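Long-range contacts in trichomaglin (Trichosanthes lepiniana, PDB 1SGL), which is an S-like ribonuclease of the RNase T2 family that probably cleaves RNA: residues A[7-12]-A[44-49]; A[39-44]-A[78-83]. All coordinates share one frame; numbering follows the deposited sequence.

From the N terminus the chain first lays down 7-12, on strand 7-14; after 31 intervening residues, the last of them already on strand 40-47, 44-49 pairs with it: contact 1 closes that loop by joining two neighbouring strands of the central antiparallel sheet. Contact 2 starts earlier on the same returning strand, at 39-44, and closes a second loop of 33 residues when 78-83, which begins on the last residue of helix 72-78, comes back against it. The segments alternate along the chain, so the two loops cross, not nest. G44 belongs to both contacts, and A11 of contact 1 faces H43 of contact 2. Together they tie the sheet to the segment leading from helix 72-78 toward strand 87-88.

Contact 1: A[7-12]-A[44-49]; sequences YFILAL and GLRPEY. With SO4 (sulfate ion), chain D.
The guanidinium of R46 has CD1 of I9 over one face, offset toward the rim, with R46 NH2 3.8 Å from I9 CD1; at its edge, near its plane, lie A11 CB and a sulfate ion. The F8 ring has the R46 carbonyl oxygen at its edge, and the carboxylate of E48 is turned 77° from the plane of the Y7 ring, OE1 being 3.6 Å from Y7 CB. R46, I9, F8 and A11 belong to the antiparallel pairing of strands 7-14 and 40-47 in the central sheet of the T2 ribonuclease fold; E48 lies just past the last pair. I9 with R46 and A11 with G44 are hydrogen-bonded pairs; I9 N donates to R46 O at 2.8 Å, almost straight along the carbonyl. F8 with P47 and L10 with L45 are non-hydrogen-bonded pairs, their side chains on the sheet face where L10 and L45 reach T123 of helix 116-129; L45 CD1 lies 4.2 Å from both F8 CB and L10 CB. On the other face R46 sets CG between its backbone N and carbonyl carbon (chi1 71°), then runs extended beside I9, and NH2 gives the sulfate a bond of 3.2 Å to O4 and a weak one to O2. K167 and S180 hold the same ion. An alanine in place of R46 would probably leave the ion with fewer donors and I9 CD1 without the flat group it packs on. Beyond the last pair, E48 N donates to Y7 O at 2.8 Å, with an N-H...O angle of 162°.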
ATOM      1  N   TYR A   7       8.507   7.109  12.718  1.00 26.64           N
ATOM      2  CA  TYR A   7       8.493   6.260  11.541  1.00 26.01           C
ATOM      3  C   TYR A   7       7.425   6.515  10.489  1.00 25.10           C
ATOM      4  O   TYR A   7       6.422   7.175  10.739  1.00 25.16           O
ATOM      5  CB  TYR A   7       8.384   4.802  11.991  1.00 25.17           C
ATOM      6  CG  TYR A   7       9.307   4.441  13.138  1.00 25.25           C
ATOM      7  CD1 TYR A   7       8.847   4.435  14.460  1.00 25.80           C
ATOM      8  CD2 TYR A   7      10.639   4.106  12.902  1.00 23.91           C
ATOM      9  CE1 TYR A   7       9.698   4.102  15.517  1.00 24.16           C
ATOM     10  CE2 TYR A   7      11.493   3.776  13.946  1.00 24.78           C
ATOM     11  CZ  TYR A   7      11.016   3.776  15.249  1.00 25.11           C
ATOM     12  OH  TYR A   7      11.871   3.466  16.274  1.00 24.66           O
ATOM     13  N   PHE A   8       7.676   5.965   9.305  1.00 24.51           N
ATOM     14  CA  PHE A   8       6.760   6.035   8.181  1.00 22.90           C
ATOM     15  C   PHE A   8       6.199   4.629   7.971  1.00 22.89           C
ATOM     16  O   PHE A   8       6.866   3.625   8.249  1.00 21.85           O
ATOM     17  CB  PHE A   8       7.487   6.450   6.899  1.00 24.82           C
ATOM     18  CG  PHE A   8       7.777   7.918   6.800  1.00 24.91           C
ATOM     19  CD1 PHE A   8       9.082   8.389   6.897  1.00 27.18           C
ATOM     20  CD2 PHE A   8       6.746   8.828   6.586  1.00 26.36           C
ATOM     21  CE1 PHE A   8       9.359   9.759   6.778  1.00 28.94           C
ATOM     22  CE2 PHE A   8       7.006  10.191   6.467  1.00 26.91           C
ATOM     23  CZ  PHE A   8       8.313  10.658   6.562  1.00 28.42           C
ATOM     24  N   ILE A   9       4.967   4.559   7.496  1.00 22.09           N
ATOM     25  CA  ILE A   9       4.352   3.288   7.199  1.00 21.66           C
ATOM     26  C   ILE A   9       3.982   3.285   5.723  1.00 21.57           C
ATOM     27  O   ILE A   9       3.353   4.233   5.229  1.00 22.51           O
ATOM     28  CB  ILE A   9       3.058   3.058   8.002  1.00 24.72           C
ATOM     29  CG1 ILE A   9       3.351   3.102   9.503  1.00 26.19           C
ATOM     30  CG2 ILE A   9       2.449   1.700   7.623  1.00 24.61           C
ATOM     31  CD1 ILE A   9       2.119   2.951  10.360  1.00 29.26           C
ATOM     32  N   LEU A  10       4.397   2.234   5.021  1.00 20.01           N
ATOM     33  CA  LEU A  10       4.073   2.054   3.610  1.00 19.14           C
ATOM     34  C   LEU A  10       3.033   0.945   3.590  1.00 18.20           C
ATOM     35  O   LEU A  10       3.345  -0.210   3.868  1.00 18.01           O
ATOM     36  CB  LEU A  10       5.299   1.620   2.801  1.00 19.32           C
ATOM     37  CG  LEU A  10       5.039   1.235   1.332  1.00 21.40           C
ATOM     38  CD1 LEU A  10       4.445   2.407   0.566  1.00 21.29           C
ATOM     39  CD2 LEU A  10       6.347   0.788   0.684  1.00 21.68           C
ATOM     40  N   ALA A  11       1.797   1.307   3.276  1.00 18.15           N
ATOM     41  CA  ALA A  11       0.699   0.356   3.236  1.00 18.53           C
ATOM     42  C   ALA A  11       0.490  -0.218   1.841  1.00 19.46           C
ATOM     43  O   ALA A  11       0.354   0.526   0.865  1.00 19.17           O
ATOM     44  CB  ALA A  11      -0.576   1.032   3.717  1.00 17.60           C
ATOM     45  N   LEU A  12       0.472  -1.542   1.754  1.00 20.48           N
ATOM     46  CA  LEU A  12       0.269  -2.235   0.487  1.00 20.75           C
ATOM     47  C   LEU A  12      -0.998  -3.070   0.582  1.00 21.88           C
ATOM     48  O   LEU A  12      -1.319  -3.598   1.644  1.00 22.34           O
ATOM     49  CB  LEU A  12       1.446  -3.155   0.174  1.00 19.87           C
ATOM     50  CG  LEU A  12       2.844  -2.535   0.130  1.00 20.31           C
ATOM     51  CD1 LEU A  12       3.856  -3.619  -0.246  1.00 20.36           C
ATOM     52  CD2 LEU A  12       2.883  -1.394  -0.878  1.00 21.31           C
ATOM     53  N   GLY A  44      -0.608   3.644   0.043  1.00 20.87           N
ATOM     54  CA  GLY A  44      -0.087   4.945   0.438  1.00 21.95           C
ATOM     55  C   GLY A  44       1.022   4.929   1.482  1.00 23.06           C
ATOM     56  O   GLY A  44       1.268   3.914   2.143  1.00 22.78           O
ATOM     57  N   LEU A  45       1.700   6.065   1.614  1.00 22.48           N
ATOM     58  CA  LEU A  45       2.780   6.247   2.574  1.00 22.71           C
ATOM     59  C   LEU A  45       2.289   7.281   3.590  1.00 24.00           C
ATOM     60  O   LEU A  45       1.678   8.282   3.211  1.00 24.02           O
ATOM     61  CB  LEU A  45       4.026   6.785   1.871  1.00 22.91           C
ATOM     62  CG  LEU A  45       5.235   7.073   2.769  1.00 24.75           C
ATOM     63  CD1 LEU A  45       5.945   5.766   3.100  1.00 23.83           C
ATOM     64  CD2 LEU A  45       6.186   8.021   2.067  1.00 25.10           C
ATOM     65  N   ARG A  46       2.546   7.057   4.873  1.00 24.16           N
ATOM     66  CA  ARG A  46       2.089   8.010   5.877  1.00 25.08           C
ATOM     67  C   ARG A  46       2.928   7.991   7.145  1.00 26.09           C
ATOM     68  O   ARG A  46       3.585   6.995   7.446  1.00 23.66           O
ATOM     69  CB  ARG A  46       0.631   7.728   6.244  1.00 25.00           C
ATOM     70  CG  ARG A  46       0.422   6.463   7.061  1.00 24.01           C
ATOM     71  CD  ARG A  46      -1.044   6.257   7.389  1.00 26.43           C
ATOM     72  NE  ARG A  46      -1.253   5.305   8.484  1.00 28.39           N
ATOM     73  CZ  ARG A  46      -1.294   3.982   8.345  1.00 28.63           C
ATOM     74  NH1 ARG A  46      -1.141   3.422   7.150  1.00 28.49           N
ATOM     75  NH2 ARG A  46      -1.511   3.218   9.405  1.00 29.73           N
ATOM     76  N   PRO A  47       2.932   9.109   7.890  1.00 28.05           N
ATOM     77  CA  PRO A  47       3.694   9.206   9.142  1.00 29.54           C
ATOM     78  C   PRO A  47       2.969   8.352  10.174  1.00 30.99           C
ATOM     79  O   PRO A  47       1.739   8.336  10.200  1.00 31.14           O
ATOM     80  CB  PRO A  47       3.607  10.692   9.497  1.00 29.85           C
ATOM     81  CG  PRO A  47       3.349  11.370   8.156  1.00 29.91           C
ATOM     82  CD  PRO A  47       2.380  10.420   7.505  1.00 28.79           C
ATOM     83  N   GLU A  48       3.711   7.636  11.010  1.00 32.72           N
ATOM     84  CA  GLU A  48       3.083   6.810  12.035  1.00 35.13           C
ATOM     85  C   GLU A  48       2.888   7.617  13.320  1.00 37.06           C
ATOM     86  O   GLU A  48       3.851   7.948  14.009  1.00 36.65           O
ATOM     87  CB  GLU A  48       3.941   5.572  12.313  1.00 35.89           C
ATOM     88  CG  GLU A  48       3.439   4.710  13.464  1.00 37.29           C
ATOM     89  CD  GLU A  48       4.170   3.378  13.566  1.00 38.31           C
ATOM     90  OE1 GLU A  48       5.414   3.365  13.485  1.00 36.60           O
ATOM     91  OE2 GLU A  48       3.496   2.342  13.735  1.00 40.10           O
ATOM     92  N   TYR A  49       1.637   7.956  13.621  1.00 39.60           N
ATOM     93  CA  TYR A  49       1.312   8.714  14.826  1.00 42.36           C
ATOM     94  C   TYR A  49       0.705   7.752  15.841  1.00 45.73           C
ATOM     95  O   TYR A  49      -0.161   6.943  15.497  1.00 46.67           O
ATOM     96  CB  TYR A  49       0.321   9.839  14.507  1.00 39.76           C
ATOM     97  CG  TYR A  49       0.871  10.914  13.591  1.00 38.11           C
ATOM     98  CD1 TYR A  49       0.456  11.012  12.258  1.00 37.40           C
ATOM     99  CD2 TYR A  49       1.801  11.845  14.060  1.00 37.28           C
ATOM    100  CE1 TYR A  49       0.953  12.014  11.419  1.00 35.89           C
ATOM    101  CE2 TYR A  49       2.303  12.844  13.235  1.00 35.82           C
ATOM    102  CZ  TYR A  49       1.875  12.926  11.916  1.00 36.57           C
ATOM    103  OH  TYR A  49       2.368  13.927  11.108  1.00 36.07           O
TER
HETATM  104  S   SO4 D 253      -1.985  -0.467   9.498  1.00 81.83           S
HETATM  105  O1  SO4 D 253      -3.435  -0.195   9.437  1.00 81.58           O
HETATM  106  O2  SO4 D 253      -1.348  -0.070   8.224  1.00 80.97           O
HETATM  107  O3  SO4 D 253      -1.786  -1.913   9.726  1.00 81.59           O
HETATM  108  O4  SO4 D 253      -1.384   0.304  10.605  1.00 81.12           O
HETATM  109  O   HOH W   1       6.203   7.221  14.567  1.00 23.63           O

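Contact 2: A[39-44]-A[78-83]; sequences QFTIHG and YWPTYR. With SO4 (sulfate ion), chain C; SO4 (sulfate ion), chain B.
Residues 40-44 of strand 40-47 carry the FTIHG sequence of the first active-site motif of T2 ribonucleases, and I42 and T41 on it meet the turn that leaves helix 72-78. I42 N donates to Y78 O, at the end of that helix, at 2.9 Å with an N-H...O angle of 164°. The I42 side chain crosses the W79 indole: CG2, anti to the backbone N, stands over the six-membered ring 3.7 Å from its centroid and 15° off the normal, a CH-pi contact. W79 NE1 gives H43 O only a weak, bent bond of 3.2 Å, and CZ2 touches G44 CA at 3.9 Å; F120 and W98 also meet this indole. H43 and G44 both face A11 on the neighbouring strand, a classic beta bulge at the HG of the motif. The H43 side chain starts away from 78-83, and H43 is probably the first catalytic histidine of the family: its NE2 bonds O3 of one sulfate ion at 2.8 Å and at 172°, with the ion near the ring plane. Q101 and H105 also bind sulfate here. A second ion takes a bond from Y82 N to its O3 and lies beside R83, which is salt-bridged to E87. T41 and Y82 meet tip to tip, OG1 in the plane of the phenol ring at its edge and 2.7 Å from OH. One water bonds T41 OG1 and lies within reach of I42 O and P80 O, 2.8 Å from the latter.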
ATOM      1  N   GLN A  39      -0.914  -9.132  -7.466  1.00 27.90           N
ATOM      2  CA  GLN A  39       0.190  -8.697  -6.624  1.00 26.40           C
ATOM      3  C   GLN A  39      -0.207  -7.675  -5.576  1.00 23.79           C
ATOM      4  O   GLN A  39      -1.352  -7.211  -5.537  1.00 22.88           O
ATOM      5  CB  GLN A  39       1.278  -8.064  -7.481  1.00 28.80           C
ATOM      6  CG  GLN A  39       1.850  -8.946  -8.565  1.00 35.71           C
ATOM      7  CD  GLN A  39       3.067  -8.313  -9.202  1.00 38.06           C
ATOM      8  OE1 GLN A  39       3.019  -7.160  -9.645  1.00 40.14           O
ATOM      9  NE2 GLN A  39       4.170  -9.056  -9.245  1.00 39.46           N
ATOM     10  N   PHE A  40       0.758  -7.335  -4.726  1.00 19.37           N
ATOM     11  CA  PHE A  40       0.559  -6.306  -3.718  1.00 18.68           C
ATOM     12  C   PHE A  40       0.800  -4.992  -4.455  1.00 18.22           C
ATOM     13  O   PHE A  40       1.779  -4.869  -5.187  1.00 17.21           O
ATOM     14  CB  PHE A  40       1.589  -6.402  -2.587  1.00 16.56           C
ATOM     15  CG  PHE A  40       1.203  -7.339  -1.480  1.00 16.63           C
ATOM     16  CD1 PHE A  40       1.837  -8.570  -1.337  1.00 17.59           C
ATOM     17  CD2 PHE A  40       0.195  -6.998  -0.588  1.00 15.81           C
ATOM     18  CE1 PHE A  40       1.466  -9.452  -0.311  1.00 16.86           C
ATOM     19  CE2 PHE A  40      -0.185  -7.870   0.435  1.00 15.35           C
ATOM     20  CZ  PHE A  40       0.450  -9.094   0.576  1.00 16.89           C
ATOM     21  N   THR A  41      -0.094  -4.027  -4.278  1.00 18.01           N
ATOM     22  CA  THR A  41       0.060  -2.710  -4.899  1.00 17.20           C
ATOM     23  C   THR A  41       0.066  -1.664  -3.781  1.00 18.58           C
ATOM     24  O   THR A  41      -0.312  -1.945  -2.639  1.00 18.40           O
ATOM     25  CB  THR A  41      -1.089  -2.389  -5.894  1.00 16.70           C
ATOM     26  OG1 THR A  41      -2.349  -2.423  -5.209  1.00 14.09           O
ATOM     27  CG2 THR A  41      -1.095  -3.408  -7.045  1.00 13.98           C
ATOM     28  N   ILE A  42       0.496  -0.460  -4.118  1.00 18.99           N
ATOM     29  CA  ILE A  42       0.592   0.629  -3.153  1.00 18.94           C
ATOM     30  C   ILE A  42      -0.734   1.275  -2.790  1.00 19.31           C
ATOM     31  O   ILE A  42      -1.529   1.608  -3.666  1.00 19.99           O
ATOM     32  CB  ILE A  42       1.509   1.746  -3.701  1.00 20.28           C
ATOM     33  CG1 ILE A  42       2.904   1.182  -3.960  1.00 18.42           C
ATOM     34  CG2 ILE A  42       1.538   2.934  -2.737  1.00 18.76           C
ATOM     35  CD1 ILE A  42       3.740   2.057  -4.854  1.00 21.65           C
ATOM     36  N   HIS A  43      -0.981   1.443  -1.497  1.00 19.59           N
ATOM     37  CA  HIS A  43      -2.179   2.141  -1.071  1.00 21.01           C
ATOM     38  C   HIS A  43      -1.719   3.551  -0.692  1.00 21.11           C
ATOM     39  O   HIS A  43      -2.349   4.535  -1.068  1.00 22.87           O
ATOM     40  CB  HIS A  43      -2.842   1.492   0.140  1.00 21.48           C
ATOM     41  CG  HIS A  43      -4.036   2.253   0.623  1.00 24.87           C
ATOM     42  ND1 HIS A  43      -5.240   2.247  -0.050  1.00 25.78           N
ATOM     43  CD2 HIS A  43      -4.178   3.137   1.639  1.00 25.16           C
ATOM     44  CE1 HIS A  43      -6.071   3.099   0.527  1.00 26.59           C
ATOM     45  NE2 HIS A  43      -5.451   3.653   1.554  1.00 25.88           N
ATOM     46  N   GLY A  44      -0.608   3.644   0.043  1.00 20.87           N
ATOM     47  CA  GLY A  44      -0.087   4.945   0.438  1.00 21.95           C
ATOM     48  C   GLY A  44       1.022   4.929   1.482  1.00 23.06           C
ATOM     49  O   GLY A  44       1.268   3.914   2.143  1.00 22.78           O
ATOM     50  N   TYR A  78       1.319   0.413 -10.524  1.00 23.52           N
ATOM     51  CA  TYR A  78       1.594   0.037  -9.138  1.00 23.36           C
ATOM     52  C   TYR A  78       0.768   0.694  -8.043  1.00 22.03           C
ATOM     53  O   TYR A  78       0.802   0.252  -6.895  1.00 20.91           O
ATOM     54  CB  TYR A  78       3.074   0.268  -8.850  1.00 25.57           C
ATOM     55  CG  TYR A  78       3.973  -0.540  -9.745  1.00 26.97           C
ATOM     56  CD1 TYR A  78       4.884   0.081 -10.591  1.00 28.56           C
ATOM     57  CD2 TYR A  78       3.914  -1.930  -9.742  1.00 28.81           C
ATOM     58  CE1 TYR A  78       5.723  -0.659 -11.413  1.00 30.74           C
ATOM     59  CE2 TYR A  78       4.748  -2.683 -10.563  1.00 31.92           C
ATOM     60  CZ  TYR A  78       5.650  -2.037 -11.395  1.00 32.94           C
ATOM     61  OH  TYR A  78       6.480  -2.774 -12.211  1.00 36.74           O
ATOM     62  N   TRP A  79       0.016   1.732  -8.392  1.00 20.66           N
ATOM     63  CA  TRP A  79      -0.786   2.445  -7.407  1.00 20.16           C
ATOM     64  C   TRP A  79      -2.230   2.632  -7.891  1.00 20.75           C
ATOM     65  O   TRP A  79      -2.778   3.725  -7.798  1.00 20.17           O
ATOM     66  CB  TRP A  79      -0.136   3.804  -7.146  1.00 19.01           C
ATOM     67  CG  TRP A  79      -0.481   4.455  -5.842  1.00 16.82           C
ATOM     68  CD1 TRP A  79      -1.670   4.402  -5.179  1.00 17.72           C
ATOM     69  CD2 TRP A  79       0.349   5.351  -5.104  1.00 17.14           C
ATOM     70  NE1 TRP A  79      -1.637   5.216  -4.072  1.00 17.70           N
ATOM     71  CE2 TRP A  79      -0.405   5.811  -4.004  1.00 18.75           C
ATOM     72  CE3 TRP A  79       1.660   5.813  -5.267  1.00 16.70           C
ATOM     73  CZ2 TRP A  79       0.109   6.711  -3.070  1.00 18.81           C
ATOM     74  CZ3 TRP A  79       2.169   6.703  -4.343  1.00 18.38           C
ATOM     75  CH2 TRP A  79       1.396   7.144  -3.257  1.00 19.02           C
ATOM     76  N   PRO A  80      -2.863   1.565  -8.413  1.00 21.14           N
ATOM     77  CA  PRO A  80      -4.241   1.696  -8.892  1.00 21.79           C
ATOM     78  C   PRO A  80      -5.223   1.853  -7.744  1.00 24.08           C
ATOM     79  O   PRO A  80      -4.854   1.714  -6.582  1.00 24.40           O
ATOM     80  CB  PRO A  80      -4.464   0.389  -9.635  1.00 21.66           C
ATOM     81  CG  PRO A  80      -3.727  -0.586  -8.749  1.00 20.76           C
ATOM     82  CD  PRO A  80      -2.423   0.156  -8.469  1.00 20.55           C
ATOM     83  N   THR A  81      -6.475   2.152  -8.074  1.00 25.28           N
ATOM     84  CA  THR A  81      -7.500   2.285  -7.054  1.00 27.81           C
ATOM     85  C   THR A  81      -8.364   1.032  -7.161  1.00 27.50           C
ATOM     86  O   THR A  81      -8.343   0.352  -8.181  1.00 27.38           O
ATOM     87  CB  THR A  81      -8.370   3.552  -7.265  1.00 29.50           C
ATOM     88  OG1 THR A  81      -9.306   3.667  -6.183  1.00 32.83           O
ATOM     89  CG2 THR A  81      -9.146   3.466  -8.570  1.00 30.39           C
ATOM     90  N   TYR A  82      -9.103   0.711  -6.109  1.00 29.19           N
ATOM     91  CA  TYR A  82      -9.943  -0.476  -6.128  1.00 31.67           C
ATOM     92  C   TYR A  82     -11.413  -0.129  -5.940  1.00 33.83           C
ATOM     93  O   TYR A  82     -12.235  -0.997  -5.649  1.00 35.32           O
ATOM     94  CB  TYR A  82      -9.461  -1.479  -5.066  1.00 29.77           C
ATOM     95  CG  TYR A  82      -8.121  -2.103  -5.418  1.00 28.43           C
ATOM     96  CD1 TYR A  82      -7.997  -2.960  -6.511  1.00 26.83           C
ATOM     97  CD2 TYR A  82      -6.967  -1.786  -4.703  1.00 27.72           C
ATOM     98  CE1 TYR A  82      -6.759  -3.482  -6.884  1.00 26.54           C
ATOM     99  CE2 TYR A  82      -5.723  -2.302  -5.069  1.00 25.72           C
ATOM    100  CZ  TYR A  82      -5.629  -3.147  -6.160  1.00 26.25           C
ATOM    101  OH  TYR A  82      -4.405  -3.646  -6.536  1.00 26.86           O
ATOM    102  N   ARG A  83     -11.727   1.152  -6.125  1.00 36.77           N
ATOM    103  CA  ARG A  83     -13.089   1.673  -6.014  1.00 39.56           C
ATOM    104  C   ARG A  83     -13.383   2.399  -7.319  1.00 39.91           C
ATOM    105  O   ARG A  83     -12.467   2.799  -8.033  1.00 40.19           O
ATOM    106  CB  ARG A  83     -13.199   2.688  -4.875  1.00 41.56           C
ATOM    107  CG  ARG A  83     -12.603   2.237  -3.567  1.00 47.04           C
ATOM    108  CD  ARG A  83     -12.701   3.322  -2.508  1.00 51.01           C
ATOM    109  NE  ARG A  83     -11.797   3.060  -1.391  1.00 55.79           N
ATOM    110  CZ  ARG A  83     -11.670   3.844  -0.322  1.00 57.87           C
ATOM    111  NH1 ARG A  83     -12.399   4.949  -0.213  1.00 58.72           N
ATOM    112  NH2 ARG A  83     -10.796   3.536   0.631  1.00 58.73           N
TER
HETATM  113  S   SO4 C 252      -8.784   1.699  -2.639  1.00 62.99           S
HETATM  114  O1  SO4 C 252      -8.096   0.917  -1.595  1.00 64.03           O
HETATM  115  O2  SO4 C 252      -9.955   0.942  -3.116  1.00 63.95           O
HETATM  116  O3  SO4 C 252      -7.869   1.940  -3.768  1.00 63.12           O
HETATM  117  O4  SO4 C 252      -9.219   2.986  -2.074  1.00 63.08           O
HETATM  118  S   SO4 B 251      -6.283   6.083   4.482  1.00 54.25           S
HETATM  119  O1  SO4 B 251      -7.372   6.099   5.475  1.00 55.18           O
HETATM  120  O2  SO4 B 251      -5.873   7.470   4.196  1.00 54.76           O
HETATM  121  O3  SO4 B 251      -6.765   5.446   3.246  1.00 55.68           O
HETATM  122  O4  SO4 B 251      -5.130   5.319   5.002  1.00 55.34           O
HETATM  123  O   HOH W   2      -3.272   0.120  -4.896  1.00 26.47           O